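Side-chain contact in sporulation-control protein spo0M (Bacillus subtilis, PDB 5CL2), which controls the expression of spo0A and is required for the cell to pass the morphological stage 0 of sporulation: residues 135-138 / 139-143. Sequence-based numbering, arbitrary orientation.
Sequences ENVL and EAIEN
Glu139, Ala140, Ile141 and Glu142 give their backbone N-H groups to the carbonyl oxygens of Glu135, Asn136, Val137 and Leu138 in turn, in regular alpha-helical bonds such as Ala140 N to Asn136 O at 2.9 Å. Val137 and Ile141 form the apolar pair of this turn. A branch of each meets the other alongside, Val137 CG1 lying 4.3 Å from Ile141 CG1. In Ile141, CG1 is anti to the carbonyl carbon (chi1 -70°), which turns it back along the helix to 3.3 Å from Val137 O. Glu142 leans back in the same way, and its CG packs 3.3 Å from Leu138 O. Its chain then extends from the helix, and OE2 accepts a hydrogen bond from Leu148 N. Ala140 CB rests against two carbonyl oxygens, 3.3 Å from Asn136 O and 3.4 Å from Val137 O. Unlike Ile141 and Glu142, Glu139 has CG anti to the backbone N (chi1 171°), and only its CB approaches Glu135 O, at 3.4 Å. Val137 and Leu138 touch Phe189, Ile141 touches Leu187, Leu138 and Ile141 touch Phe171, and Asn136 ND2 donates a hydrogen bond to Leu233 O of helix 230-234. The four i to i+4 bonds thus satisfy these backbone groups, with CB and CG groups lying against the same oxygens. The faces divide as in an amphipathic helix: apolar residues on the C-terminal antiparallel sheet, Asn136 and Ala140 against helix 236-248, Glu135 and Glu139 on the exposed side.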
loop_
_atom_site.group_PDB
_atom_site.type_symbol
_atom_site.label_atom_id
_atom_site.label_comp_id
_atom_site.label_asym_id
_atom_site.label_seq_id
_atom_site.Cartn_x
_atom_site.Cartn_y
_atom_site.Cartn_z
ATOM N N GLU A 135 6.095 -17.711 11.135
ATOM C CA GLU A 135 5.923 -18.935 11.907
ATOM C C GLU A 135 6.879 -18.963 13.111
ATOM O O GLU A 135 6.546 -19.497 14.174
ATOM C CB GLU A 135 6.143 -20.150 11.010
ATOM C CG GLU A 135 5.746 -21.476 11.631
ATOM C CD GLU A 135 5.429 -22.523 10.573
ATOM O OE1 GLU A 135 6.118 -22.554 9.522
ATOM O OE2 GLU A 135 4.483 -23.311 10.784
ATOM N N ASN A 136 8.042 -18.337 12.953
ATOM C CA ASN A 136 8.970 -18.150 14.056
ATOM C C ASN A 136 8.346 -17.255 15.111
ATOM O O ASN A 136 8.401 -17.572 16.302
ATOM C CB ASN A 136 10.298 -17.540 13.577
ATOM C CG ASN A 136 11.178 -18.532 12.826
ATOM O OD1 ASN A 136 10.851 -19.713 12.706
ATOM N ND2 ASN A 136 12.294 -18.044 12.294
ATOM N N VAL A 137 7.751 -16.141 14.684
ATOM C CA VAL A 137 7.114 -15.239 15.643
ATOM C C VAL A 137 5.971 -15.948 16.377
ATOM O O VAL A 137 5.807 -15.788 17.582
ATOM C CB VAL A 137 6.577 -13.959 14.978
ATOM C CG1 VAL A 137 5.962 -13.042 16.028
ATOM C CG2 VAL A 137 7.697 -13.223 14.261
ATOM N N LEU A 138 5.205 -16.749 15.650
ATOM C CA LEU A 138 4.028 -17.424 16.204
ATOM C C LEU A 138 4.433 -18.448 17.254
ATOM O O LEU A 138 3.842 -18.527 18.340
ATOM C CB LEU A 138 3.235 -18.108 15.091
ATOM C CG LEU A 138 2.612 -17.176 14.050
ATOM C CD1 LEU A 138 1.984 -17.984 12.884
ATOM C CD2 LEU A 138 1.595 -16.238 14.709
ATOM N N GLU A 139 5.447 -19.238 16.910
ATOM C CA GLU A 139 5.984 -20.211 17.842
ATOM C C GLU A 139 6.563 -19.522 19.069
ATOM O O GLU A 139 6.315 -19.948 20.199
ATOM C CB GLU A 139 7.052 -21.064 17.161
ATOM C CG GLU A 139 7.834 -21.969 18.103
ATOM C CD GLU A 139 8.911 -22.774 17.382
ATOM O OE1 GLU A 139 9.036 -22.635 16.143
ATOM O OE2 GLU A 139 9.621 -23.560 18.051
ATOM N N ALA A 140 7.297 -18.434 18.842
ATOM C CA ALA A 140 7.873 -17.637 19.926
ATOM C C ALA A 140 6.814 -17.119 20.895
ATOM O O ALA A 140 6.999 -17.188 22.104
ATOM C CB ALA A 140 8.671 -16.477 19.360
ATOM N N ILE A 141 5.727 -16.579 20.358
ATOM C CA ILE A 141 4.634 -16.057 21.169
ATOM C C ILE A 141 3.960 -17.179 21.964
ATOM O O ILE A 141 3.692 -17.027 23.169
ATOM C CB ILE A 141 3.577 -15.343 20.304
ATOM C CG1 ILE A 141 4.128 -14.026 19.744
ATOM C CG2 ILE A 141 2.309 -15.097 21.100
ATOM C CD1 ILE A 141 4.455 -12.971 20.790
ATOM N N GLU A 142 3.712 -18.325 21.328
ATOM C CA GLU A 142 3.051 -19.385 22.088
ATOM C C GLU A 142 3.972 -19.935 23.187
ATOM O O GLU A 142 3.502 -20.261 24.280
ATOM C CB GLU A 142 2.599 -20.532 21.200
ATOM C CG GLU A 142 1.589 -20.173 20.121
ATOM C CD GLU A 142 0.979 -21.408 19.473
ATOM O OE1 GLU A 142 1.760 -22.216 18.934
ATOM O OE2 GLU A 142 -0.272 -21.546 19.453
ATOM N N ASN A 143 5.276 -19.971 22.927
ATOM C CA ASN A 143 6.222 -20.455 23.932
ATOM C C ASN A 143 6.198 -19.609 25.191
ATOM O O ASN A 143 6.365 -20.131 26.287
ATOM C CB ASN A 143 7.634 -20.504 23.363
ATOM C CG ASN A 143 7.794 -21.595 22.331
ATOM O OD1 ASN A 143 7.026 -22.559 22.316
ATOM N ND2 ASN A 143 8.776 -21.444 21.447
#